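Local coordinates for protein alanine racemase (Enterococcus faecalis, PDB 3E6E) that belongs to the alanine racemase family, with a barrel-type N-terminal domain and a beta-rich C-terminal domain, and binds the ligand DCS in pockets lined by both subunits, at residues N42-G47 / A226-N231; T343-A348 / T353-V358; Y286-L291 / Q364-E369. The protein carries 1 engineered substitution. All blocks are in the same frame, centred on the assembly; numbering follows the deposited sequence.

Contacts 1 and 2 line the same ligand pocket from different domains. In contact 1, Y44 reaches the phosphate group of DCS in chain D. In contact 2, Y356 reaches another oxygen of that phosphate. Their centres are about 12 Å apart, and they are tied by a hydrogen bond from H355 NE2 to N231 O, 3.0 Å long. L230 also packs against L344 and H355. Contact 3 lies about 15 Å from each of the others, centre to centre. Its Y286 approaches the other ligand, DCS of chain F, which is hydrogen-bonded mostly to residues of the second subunit, among them Y356 and R222. Y44 and Y356 of one chain and Y286 of the other subunit thus contribute to the same kind of pocket.

Contact 1 of 3, residues N42-G47 / A226-N231; sequences NGYGHG and AMYGLN. With DCS (D-[3-hydroxy-2-methyl-5-phosphonooxymethyl-pyridin-4-ylmethyl]-N,O-cycloserylamide), chain D.
An aromatic cluster of Y44, H46 and Y228 sits at the ligand end of the parallel-stranded, barrel-type N-terminal domain. Y228 is the central member. Its CB points toward residues 42-47, and a chi1 of -57° lays its ring against Y44 and H46. The Y44 and Y228 rings are nearly parallel, with planes 23° apart, but they are displaced so that little of one lies over the other. Y228 CE2 lies over the rim of one face of Y44, 3.4 Å from Y44 CD2. In return, Y44 CB sits over a face of Y228 in a CH-pi contact. M227 CG lies over the opposite face of Y228, toward its rim. H46 makes a truer offset stack with Y228: the centroids of these two rings are 4.8 Å apart and the planes 22° apart. G43 O approaches obliquely, 3.3 Å from Y228 CE1.

Polar bonds fix the H46 ring. H46 ND1 donates to Y44 O at 3.3 Å, from above the carbonyl plane, and more weakly to G43 O. At the edge of the imidazole, a water lies 3.0 Å from H46 NE2 and donates to Y228 O at 2.8 Å. This water bridges the two segments, which share no direct hydrogen bond. The Y44 hydroxyl points into the ligand pocket, and OH donates to O2P of DCS at 2.6 Å.

Y228 OH bonds to V38 O, at the end of strand 34-38. The contact thus follows two adjacent parallel strands: helix 40-44 comes after strand 34-38, and residues 226-231 come after strand 220-223. Helix 48-56 packs on H46 and Y228 through S51, and M314 of the second subunit packs on Y44.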
loop_
_atom_site.group_PDB
_atom_site.type_symbol
_atom_site.label_atom_id
_atom_site.label_comp_id
_atom_site.label_asym_id
_atom_site.label_seq_id
_atom_site.Cartn_x
_atom_site.Cartn_y
_atom_site.Cartn_z
ATOM N N ASN A 42 -6.267 -8.942 2.864
ATOM C CA ASN A 42 -5.807 -9.162 4.224
ATOM C C ASN A 42 -6.750 -8.564 5.255
ATOM O O ASN A 42 -6.343 -7.765 6.103
ATOM C CB ASN A 42 -4.396 -8.599 4.432
ATOM C CG ASN A 42 -3.794 -9.049 5.748
ATOM O OD1 ASN A 42 -3.901 -10.220 6.117
ATOM N ND2 ASN A 42 -3.160 -8.127 6.464
ATOM N N GLY A 43 -8.016 -8.957 5.181
ATOM C CA GLY A 43 -8.983 -8.451 6.126
ATOM C C GLY A 43 -9.229 -6.966 5.975
ATOM O O GLY A 43 -9.524 -6.286 6.957
ATOM N N TYR A 44 -9.112 -6.459 4.750
ATOM C CA TYR A 44 -9.365 -5.046 4.506
ATOM C C TYR A 44 -8.335 -4.216 5.241
ATOM O O TYR A 44 -8.607 -3.093 5.683
ATOM C CB TYR A 44 -10.764 -4.673 5.003
ATOM C CG TYR A 44 -11.878 -4.901 4.008
ATOM C CD1 TYR A 44 -11.862 -5.991 3.138
ATOM C CD2 TYR A 44 -12.972 -4.042 3.958
ATOM C CE1 TYR A 44 -12.917 -6.216 2.243
ATOM C CE2 TYR A 44 -14.019 -4.257 3.079
ATOM C CZ TYR A 44 -13.991 -5.344 2.225
ATOM O OH TYR A 44 -15.046 -5.563 1.373
ATOM N N GLY A 45 -7.151 -4.788 5.378
ATOM C CA GLY A 45 -6.094 -4.090 6.069
ATOM C C GLY A 45 -6.084 -4.439 7.538
ATOM O O GLY A 45 -5.099 -4.171 8.213
ATOM N N HIS A 46 -7.160 -5.045 8.036
ATOM C CA HIS A 46 -7.224 -5.410 9.449
ATOM C C HIS A 46 -6.622 -6.771 9.792
ATOM O O HIS A 46 -6.397 -7.074 10.966
ATOM C CB HIS A 46 -8.660 -5.406 9.948
ATOM C CG HIS A 46 -9.315 -4.064 9.920
ATOM N ND1 HIS A 46 -9.738 -3.466 8.754
ATOM C CD2 HIS A 46 -9.681 -3.233 10.926
ATOM C CE1 HIS A 46 -10.344 -2.328 9.043
ATOM N NE2 HIS A 46 -10.323 -2.163 10.354
ATOM N N GLY A 47 -6.369 -7.592 8.775
ATOM C CA GLY A 47 -5.821 -8.919 9.014
ATOM C C GLY A 47 -6.885 -9.977 8.749
ATOM O O GLY A 47 -7.860 -10.098 9.500
ATOM N N ALA A 226 -18.853 -3.142 6.800
ATOM C CA ALA A 226 -19.556 -2.855 8.025
ATOM C C ALA A 226 -19.040 -3.697 9.185
ATOM O O ALA A 226 -19.094 -3.262 10.331
ATOM C CB ALA A 226 -21.034 -3.066 7.839
ATOM N N MET A 227 -18.523 -4.892 8.918
ATOM C CA MET A 227 -18.048 -5.698 10.041
ATOM C C MET A 227 -16.756 -5.129 10.619
ATOM O O MET A 227 -16.220 -5.638 11.603
ATOM C CB MET A 227 -17.891 -7.183 9.656
ATOM C CG MET A 227 -16.783 -7.547 8.711
ATOM S SD MET A 227 -16.894 -9.349 8.343
ATOM C CE MET A 227 -15.322 -9.610 7.443
ATOM N N TYR A 228 -16.280 -4.049 10.004
ATOM C CA TYR A 228 -15.073 -3.362 10.444
ATOM C C TYR A 228 -15.457 -2.009 11.054
ATOM O O TYR A 228 -14.596 -1.229 11.452
ATOM C CB TYR A 228 -14.126 -3.165 9.265
ATOM C CG TYR A 228 -13.732 -4.452 8.567
ATOM C CD1 TYR A 228 -12.840 -5.350 9.151
ATOM C CD2 TYR A 228 -14.258 -4.772 7.313
ATOM C CE1 TYR A 228 -12.480 -6.536 8.503
ATOM C CE2 TYR A 228 -13.906 -5.957 6.653
ATOM C CZ TYR A 228 -13.019 -6.833 7.250
ATOM O OH TYR A 228 -12.673 -7.993 6.581
ATOM N N GLY A 229 -16.759 -1.749 11.118
ATOM C CA GLY A 229 -17.272 -0.517 11.693
ATOM C C GLY A 229 -17.254 0.722 10.812
ATOM O O GLY A 229 -17.244 1.849 11.322
ATOM N N LEU A 230 -17.265 0.540 9.496
ATOM C CA LEU A 230 -17.221 1.685 8.607
ATOM C C LEU A 230 -18.467 1.829 7.762
ATOM O O LEU A 230 -18.878 0.892 7.072
ATOM C CB LEU A 230 -15.988 1.584 7.718
ATOM C CG LEU A 230 -14.705 1.400 8.535
ATOM C CD1 LEU A 230 -13.537 1.153 7.619
ATOM C CD2 LEU A 230 -14.479 2.627 9.407
ATOM N N ASN A 231 -19.064 3.015 7.824
ATOM C CA ASN A 231 -20.279 3.315 7.079
ATOM C C ASN A 231 -20.059 2.994 5.614
ATOM O O ASN A 231 -19.385 3.729 4.911
ATOM C CB ASN A 231 -20.632 4.781 7.226
ATOM C CG ASN A 231 -21.909 5.125 6.531
ATOM O OD1 ASN A 231 -22.129 4.734 5.381
ATOM N ND2 ASN A 231 -22.771 5.866 7.213
HETATM N N1 DCS D . -19.558 -9.406 -2.561
HETATM C C2 DCS D . -18.713 -9.213 -3.703
HETATM C C2A DCS D . -18.930 -10.003 -4.980
HETATM C C3 DCS D . -17.690 -8.265 -3.596
HETATM O O3 DCS D . -16.847 -8.024 -4.625
HETATM C C4 DCS D . -17.535 -7.538 -2.346
HETATM C C4A DCS D . -16.435 -6.503 -2.218
HETATM C C5 DCS D . -18.456 -7.812 -1.240
HETATM C C6 DCS D . -19.433 -8.734 -1.378
HETATM C C5A DCS D . -18.382 -7.105 0.090
HETATM O O4P DCS D . -18.714 -5.728 -0.106
HETATM P P DCS D . -18.761 -4.619 1.036
HETATM O O1P DCS D . -19.775 -5.042 1.983
HETATM O O2P DCS D . -17.440 -4.519 1.650
HETATM O O3P DCS D . -19.143 -3.359 0.408
HETATM N N DCS D . -16.590 -5.435 -3.286
HETATM C CA DCS D . -15.687 -4.366 -3.371
HETATM C C DCS D . -14.651 -4.232 -4.344
HETATM O O DCS D . -14.351 -5.135 -5.322
HETATM N ND DCS D . -14.036 -3.092 -4.143
HETATM O OG DCS D . -14.622 -2.460 -3.065
HETATM C CB DCS D . -15.621 -3.239 -2.600
HETATM O O HOH W 1 -12.154 0.055 11.292
#

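Contact 2 of 3, residues T343-A348 / T353-V358; sequences TLQMVA and TIHYEV. With DCS (D-[3-hydroxy-2-methyl-5-phosphonooxymethyl-pyridin-4-ylmethyl]-N,O-cycloserylamide), chain D.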
loop_
_atom_site.group_PDB
_atom_site.type_symbol
_atom_site.label_atom_id
_atom_site.label_comp_id
_atom_site.label_asym_id
_atom_site.label_seq_id
_atom_site.Cartn_x
_atom_site.Cartn_y
_atom_site.Cartn_z
ATOM N N THR A 343 -11.162 9.721 12.241
ATOM C CA THR A 343 -11.814 8.524 11.728
ATOM C C THR A 343 -11.299 8.216 10.343
ATOM O O THR A 343 -10.784 9.088 9.659
ATOM C CB THR A 343 -13.303 8.752 11.594
ATOM O OG1 THR A 343 -13.537 9.605 10.460
ATOM C CG2 THR A 343 -13.854 9.418 12.837
ATOM N N LEU A 344 -11.446 6.975 9.916
ATOM C CA LEU A 344 -11.000 6.617 8.588
ATOM C C LEU A 344 -11.719 7.503 7.552
ATOM O O LEU A 344 -11.108 7.951 6.579
ATOM C CB LEU A 344 -11.306 5.146 8.323
ATOM C CG LEU A 344 -10.104 4.292 7.942
ATOM C CD1 LEU A 344 -9.089 4.297 9.076
ATOM C CD2 LEU A 344 -10.585 2.883 7.649
ATOM N N GLN A 345 -13.009 7.761 7.762
ATOM C CA GLN A 345 -13.765 8.585 6.827
ATOM C C GLN A 345 -13.074 9.909 6.601
ATOM O O GLN A 345 -12.870 10.323 5.455
ATOM C CB GLN A 345 -15.175 8.849 7.341
ATOM C CG GLN A 345 -16.260 8.179 6.517
ATOM C CD GLN A 345 -16.242 8.605 5.068
ATOM O OE1 GLN A 345 -16.500 9.765 4.746
ATOM N NE2 GLN A 345 -15.940 7.663 4.178
ATOM N N MET A 346 -12.723 10.576 7.704
ATOM C CA MET A 346 -12.041 11.861 7.641
ATOM C C MET A 346 -10.799 11.708 6.778
ATOM O O MET A 346 -10.527 12.540 5.902
ATOM C CB MET A 346 -11.673 12.312 9.041
ATOM C CG MET A 346 -12.852 12.847 9.813
ATOM S SD MET A 346 -12.569 12.823 11.584
ATOM C CE MET A 346 -11.437 14.237 11.753
ATOM N N VAL A 347 -10.060 10.623 7.005
ATOM C CA VAL A 347 -8.865 10.361 6.222
ATOM C C VAL A 347 -9.234 10.189 4.751
ATOM O O VAL A 347 -8.540 10.688 3.856
ATOM C CB VAL A 347 -8.157 9.086 6.693
ATOM C CG1 VAL A 347 -6.981 8.782 5.778
ATOM C CG2 VAL A 347 -7.692 9.257 8.129
ATOM N N ALA A 348 -10.326 9.470 4.506
ATOM C CA ALA A 348 -10.793 9.216 3.145
ATOM C C ALA A 348 -11.203 10.515 2.477
ATOM O O ALA A 348 -10.854 10.774 1.326
ATOM C CB ALA A 348 -11.977 8.246 3.171
ATOM N N THR A 353 -11.179 10.060 -1.519
ATOM C CA THR A 353 -11.662 8.740 -1.909
ATOM C C THR A 353 -12.517 8.154 -0.791
ATOM O O THR A 353 -13.114 8.887 -0.004
ATOM C CB THR A 353 -10.479 7.790 -2.172
ATOM O OG1 THR A 353 -9.663 7.701 -0.998
ATOM C CG2 THR A 353 -9.536 8.386 -3.207
ATOM N N ILE A 354 -12.572 6.827 -0.729
ATOM C CA ILE A 354 -13.390 6.141 0.259
ATOM C C ILE A 354 -12.491 5.417 1.254
ATOM O O ILE A 354 -11.377 5.035 0.919
ATOM C CB ILE A 354 -14.322 5.146 -0.441
ATOM C CG1 ILE A 354 -13.500 4.102 -1.187
ATOM C CG2 ILE A 354 -15.242 5.909 -1.406
ATOM C CD1 ILE A 354 -14.278 3.295 -2.223
ATOM N N HIS A 355 -12.960 5.237 2.484
ATOM C CA HIS A 355 -12.136 4.559 3.491
ATOM C C HIS A 355 -11.754 3.140 3.075
ATOM O O HIS A 355 -10.758 2.603 3.571
ATOM C CB HIS A 355 -12.838 4.542 4.845
ATOM C CG HIS A 355 -14.273 4.146 4.768
ATOM N ND1 HIS A 355 -14.719 3.132 3.944
ATOM C CD2 HIS A 355 -15.363 4.604 5.422
ATOM C CE1 HIS A 355 -16.020 2.982 4.100
ATOM N NE2 HIS A 355 -16.436 3.863 4.993
ATOM N N TYR A 356 -12.527 2.533 2.171
ATOM C CA TYR A 356 -12.195 1.189 1.690
ATOM C C TYR A 356 -10.724 1.147 1.269
ATOM O O TYR A 356 -10.012 0.166 1.533
ATOM C CB TYR A 356 -13.009 0.812 0.447
ATOM C CG TYR A 356 -14.407 0.280 0.675
ATOM C CD1 TYR A 356 -15.462 1.138 0.993
ATOM C CD2 TYR A 356 -14.699 -1.069 0.470
ATOM C CE1 TYR A 356 -16.780 0.663 1.087
ATOM C CE2 TYR A 356 -16.003 -1.546 0.557
ATOM C CZ TYR A 356 -17.038 -0.676 0.862
ATOM O OH TYR A 356 -18.333 -1.139 0.919
ATOM N N GLU A 357 -10.296 2.217 0.594
ATOM C CA GLU A 357 -8.934 2.344 0.066
ATOM C C GLU A 357 -7.870 2.768 1.070
ATOM O O GLU A 357 -6.701 2.412 0.931
ATOM C CB GLU A 357 -8.928 3.334 -1.107
ATOM C CG GLU A 357 -7.579 3.500 -1.808
ATOM C CD GLU A 357 -7.662 4.447 -2.994
ATOM O OE1 GLU A 357 -7.942 5.643 -2.775
ATOM O OE2 GLU A 357 -7.465 3.997 -4.142
ATOM N N VAL A 358 -8.254 3.551 2.064
ATOM C CA VAL A 358 -7.268 3.979 3.038
ATOM C C VAL A 358 -6.827 2.740 3.791
ATOM O O VAL A 358 -5.639 2.511 4.000
ATOM C CB VAL A 358 -7.863 5.015 4.023
ATOM C CG1 VAL A 358 -6.837 5.361 5.118
ATOM C CG2 VAL A 358 -8.280 6.271 3.257
HETATM N N1 DCS D . -19.558 -9.406 -2.561
HETATM C C2 DCS D . -18.713 -9.213 -3.703
HETATM C C2A DCS D . -18.930 -10.003 -4.980
HETATM C C3 DCS D . -17.690 -8.265 -3.596
HETATM O O3 DCS D . -16.847 -8.024 -4.625
HETATM C C4 DCS D . -17.535 -7.538 -2.346
HETATM C C4A DCS D . -16.435 -6.503 -2.218
HETATM C C5 DCS D . -18.456 -7.812 -1.240
HETATM C C6 DCS D . -19.433 -8.734 -1.378
HETATM C C5A DCS D . -18.382 -7.105 0.090
HETATM O O4P DCS D . -18.714 -5.728 -0.106
HETATM P P DCS D . -18.761 -4.619 1.036
HETATM O O1P DCS D . -19.775 -5.042 1.983
HETATM O O2P DCS D . -17.440 -4.519 1.650
HETATM O O3P DCS D . -19.143 -3.359 0.408
HETATM N N DCS D . -16.590 -5.435 -3.286
HETATM C CA DCS D . -15.687 -4.366 -3.371
HETATM C C DCS D . -14.651 -4.232 -4.344
HETATM O O DCS D . -14.351 -5.135 -5.322
HETATM N ND DCS D . -14.036 -3.092 -4.143
HETATM O OG DCS D . -14.622 -2.460 -3.065
HETATM C CB DCS D . -15.621 -3.239 -2.600
#
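Apolar packing joins residues 343-348 to residues 353-358. V347 and V358 meet branch to branch, with V347 CG1 3.5 Å from V358 CG1. That branch of V358 is anti to the backbone N (chi1 175°), while its CG2 turns to A348 and lies 3.9 Å from A348 CA. The small A348 side chain lets the backbones come close: A348 CB is only 3.2 Å from H355 N. The L344 side chain runs crosswise to H355, and L344 CB touches H355 CB at 3.8 Å.

The H355 ring meets the Q345 chain through CD2. With chi1 at 46°, H355 CG is flanked by both its backbone N and C, and CD2 then lies 3.8 Å from Q345 CG. The amide of Q345 stands almost perpendicular to the imidazole. The polar end of the ring, NE2, is held by N231 O of the loop after strand 220-223.

One backbone hydrogen bond spans the contact, from T353 N to A348 O, 3.0 Å long and fairly straight at 161°. It closes the turn between the helices. T343 caps the first helix: its OG1 accepts from M346 N at 3.0 Å, and T343 and M346 form a capping box.

Y356 faces away from this packing. Its OH donates to O3P of DCS, which lies at the edge of the ring and in its plane; the modelled separation is very short and its exact value is doubtful. Y286 of the second subunit packs on Y356, and R292 N of that subunit bonds to E357 OE2.

Two consecutive helices joined by a short turn thus pack against each other in the C-terminal domain. Helix 344-351 lies against the start of helix 355-361, which carries Y356 into the phosphate end of the ligand pocket.

Contact 3 of 3, residues Y286-L291 / Q364-E369; sequences YADGWL and QRIPRE. With DCS (D-[3-hydroxy-2-methyl-5-phosphonooxymethyl-pyridin-4-ylmethyl]-N,O-cycloserylamide), chain F.
R365 reaches D288 with CG between its backbone N and carbonyl carbon (chi1 39°) and a bend in the chain at chi3 (-92°). This lays the guanidinium beside the D288 carboxylate, whose own CG is anti to its carbonyl carbon.

The salt bridge is forked on a single oxygen. D288 OD2 approaches the guanidinium from its edge. R365 NE donates to D288 OD2 at a modelled 2.5 Å, a very short value that should be read with care. R365 NH2 adds a weak, bent bond of 2.9 Å to the same D288 OD2. The two side chains run roughly perpendicular, and the two flat groups are turned 45° against each other, so they do not meet as a flat two-oxygen pair. The other oxygen, D288 OD1, is held by R7 NH1 and G285 N.

A287 and I366 pack around the pair. A287 CB sits over the centre of one guanidinium face, 4.1 Å from R365 CZ. I366 CD1 packs against D288 CB, at 3.5 Å.

R365 has further acidic partners: NH2 bridges to D315 OD1, and NH1 to E70 OE1 of the second subunit. The carboxylates of D288, D315 and E70 of the second subunit probably offset the charge of the nearby R7 as well as that of R365. Y286, two residues before D288, makes no contact with residues 364-369; its OH makes a weak 2.8 Å hydrogen bond to OG of DCS in chain F.

This is a buried salt-bridge network at the subunit interface. It ties the ligand-lining loop after strand 277-282 to the chain leading into strand 368-369 of the C-terminal domain, behind a pocket that the second subunit completes.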
loop_
_atom_site.group_PDB
_atom_site.type_symbol
_atom_site.label_atom_id
_atom_site.label_comp_id
_atom_site.label_asym_id
_atom_site.label_seq_id
_atom_site.Cartn_x
_atom_site.Cartn_y
_atom_site.Cartn_z
ATOM N N TYR A 286 4.421 8.037 3.385
ATOM C CA TYR A 286 3.597 7.484 2.338
ATOM C C TYR A 286 3.927 6.054 1.967
ATOM O O TYR A 286 3.187 5.414 1.226
ATOM C CB TYR A 286 3.592 8.399 1.101
ATOM C CG TYR A 286 4.928 8.750 0.497
ATOM C CD1 TYR A 286 5.621 7.836 -0.299
ATOM C CD2 TYR A 286 5.452 10.046 0.638
ATOM C CE1 TYR A 286 6.797 8.201 -0.956
ATOM C CE2 TYR A 286 6.628 10.429 -0.010
ATOM C CZ TYR A 286 7.294 9.507 -0.816
ATOM O OH TYR A 286 8.399 9.908 -1.538
ATOM N N ALA A 287 5.028 5.544 2.496
ATOM C CA ALA A 287 5.422 4.175 2.218
ATOM C C ALA A 287 4.593 3.293 3.135
ATOM O O ALA A 287 4.491 2.091 2.929
ATOM C CB ALA A 287 6.897 3.986 2.499
ATOM N N ASP A 288 4.009 3.911 4.152
ATOM C CA ASP A 288 3.179 3.211 5.122
ATOM C C ASP A 288 1.740 3.271 4.640
ATOM O O ASP A 288 0.878 2.501 5.097
ATOM C CB ASP A 288 3.251 3.903 6.487
ATOM C CG ASP A 288 4.594 3.756 7.153
ATOM O OD1 ASP A 288 4.905 4.620 7.994
ATOM O OD2 ASP A 288 5.332 2.784 6.865
ATOM N N GLY A 289 1.494 4.220 3.736
ATOM C CA GLY A 289 0.163 4.426 3.201
ATOM C C GLY A 289 -0.448 5.717 3.718
ATOM O O GLY A 289 -1.659 5.922 3.637
ATOM N N TRP A 290 0.398 6.576 4.281
ATOM C CA TRP A 290 -0.025 7.884 4.798
ATOM C C TRP A 290 0.347 8.797 3.627
ATOM O O TRP A 290 1.321 9.534 3.677
ATOM C CB TRP A 290 0.789 8.214 6.056
ATOM C CG TRP A 290 0.284 9.360 6.863
ATOM C CD1 TRP A 290 0.876 10.579 7.010
ATOM C CD2 TRP A 290 -0.930 9.405 7.639
ATOM N NE1 TRP A 290 0.109 11.384 7.827
ATOM C CE2 TRP A 290 -1.004 10.689 8.224
ATOM C CE3 TRP A 290 -1.959 8.489 7.889
ATOM C CZ2 TRP A 290 -2.067 11.078 9.046
ATOM C CZ3 TRP A 290 -3.019 8.879 8.707
ATOM C CH2 TRP A 290 -3.063 10.163 9.273
ATOM N N LEU A 291 -0.440 8.700 2.560
ATOM C CA LEU A 291 -0.223 9.436 1.325
ATOM C C LEU A 291 0.046 10.935 1.417
ATOM O O LEU A 291 -0.529 11.648 2.239
ATOM C CB LEU A 291 -1.399 9.188 0.375
ATOM C CG LEU A 291 -1.752 7.733 0.046
ATOM C CD1 LEU A 291 -2.662 7.726 -1.173
ATOM C CD2 LEU A 291 -0.494 6.911 -0.243
ATOM N N GLN A 364 2.251 -3.368 4.666
ATOM C CA GLN A 364 2.529 -4.569 5.441
ATOM C C GLN A 364 3.500 -4.224 6.564
ATOM O O GLN A 364 3.416 -4.768 7.669
ATOM C CB GLN A 364 3.175 -5.638 4.543
ATOM C CG GLN A 364 3.526 -6.952 5.273
ATOM C CD GLN A 364 4.775 -7.662 4.727
ATOM O OE1 GLN A 364 5.059 -7.629 3.528
ATOM N NE2 GLN A 364 5.509 -8.325 5.613
ATOM N N ARG A 365 4.432 -3.322 6.260
ATOM C CA ARG A 365 5.449 -2.914 7.217
ATOM C C ARG A 365 4.903 -2.388 8.534
ATOM O O ARG A 365 5.625 -2.348 9.535
ATOM C CB ARG A 365 6.399 -1.882 6.595
ATOM C CG ARG A 365 5.745 -0.846 5.691
ATOM C CD ARG A 365 6.799 0.071 5.064
ATOM N NE ARG A 365 7.008 1.266 5.879
ATOM C CZ ARG A 365 8.130 1.972 5.902
ATOM N NH1 ARG A 365 9.165 1.607 5.157
ATOM N NH2 ARG A 365 8.210 3.044 6.674
ATOM N N ILE A 366 3.635 -1.996 8.557
ATOM C CA ILE A 366 3.084 -1.505 9.806
ATOM C C ILE A 366 2.550 -2.670 10.623
ATOM O O ILE A 366 1.614 -3.355 10.214
ATOM C CB ILE A 366 1.955 -0.495 9.594
ATOM C CG1 ILE A 366 2.404 0.609 8.639
ATOM C CG2 ILE A 366 1.574 0.110 10.923
ATOM C CD1 ILE A 366 1.436 1.786 8.553
ATOM N N PRO A 367 3.156 -2.917 11.791
ATOM C CA PRO A 367 2.732 -4.010 12.666
ATOM C C PRO A 367 1.285 -3.826 13.108
ATOM O O PRO A 367 0.843 -2.711 13.415
ATOM C CB PRO A 367 3.712 -3.917 13.836
ATOM C CG PRO A 367 4.947 -3.377 13.189
ATOM C CD PRO A 367 4.383 -2.282 12.305
ATOM N N ARG A 368 0.542 -4.922 13.137
ATOM C CA ARG A 368 -0.843 -4.838 13.555
ATOM C C ARG A 368 -1.002 -5.535 14.899
ATOM O O ARG A 368 -0.749 -6.727 15.018
ATOM C CB ARG A 368 -1.745 -5.442 12.471
ATOM C CG ARG A 368 -1.858 -4.534 11.229
ATOM C CD ARG A 368 -1.974 -5.338 9.942
ATOM N NE ARG A 368 -1.197 -4.758 8.842
ATOM C CZ ARG A 368 -1.648 -3.836 7.993
ATOM N NH1 ARG A 368 -2.877 -3.368 8.088
ATOM N NH2 ARG A 368 -0.864 -3.373 7.041
ATOM N N GLU A 369 -1.386 -4.767 15.915
ATOM C CA GLU A 369 -1.571 -5.282 17.270
ATOM C C GLU A 369 -3.034 -5.680 17.499
ATOM O O GLU A 369 -3.946 -4.933 17.150
ATOM C CB GLU A 369 -1.163 -4.207 18.290
ATOM C CG GLU A 369 0.209 -3.578 18.052
ATOM C CD GLU A 369 1.279 -4.045 19.029
ATOM O OE1 GLU A 369 2.459 -3.664 18.851
ATOM O OE2 GLU A 369 0.944 -4.788 19.977
HETATM N N1 DCS F . 18.977 10.510 2.247
HETATM C C2 DCS F . 17.921 10.631 3.202
HETATM C C2A DCS F . 18.194 11.122 4.623
HETATM C C3 DCS F . 16.639 10.270 2.772
HETATM O O3 DCS F . 15.579 10.347 3.611
HETATM C C4 DCS F . 16.456 9.811 1.393
HETATM C C4A DCS F . 15.086 9.432 0.935
HETATM C C5 DCS F . 17.611 9.722 0.482
HETATM C C6 DCS F . 18.833 10.078 0.945
HETATM C C5A DCS F . 17.535 9.248 -0.998
HETATM O O4P DCS F . 16.796 10.173 -1.831
HETATM P P DCS F . 16.521 10.011 -3.420
HETATM O O1P DCS F . 17.820 9.996 -4.093
HETATM O O2P DCS F . 15.779 8.768 -3.652
HETATM O O3P DCS F . 15.740 11.157 -3.846
HETATM N N DCS F . 14.218 10.661 0.885
HETATM C CA DCS F . 12.896 10.539 0.474
HETATM C C DCS F . 11.770 10.403 1.336
HETATM O O DCS F . 11.810 10.366 2.693
HETATM N ND DCS F . 10.692 10.319 0.603
HETATM O OG DCS F . 11.064 10.392 -0.730
HETATM C CB DCS F . 12.404 10.526 -0.803
#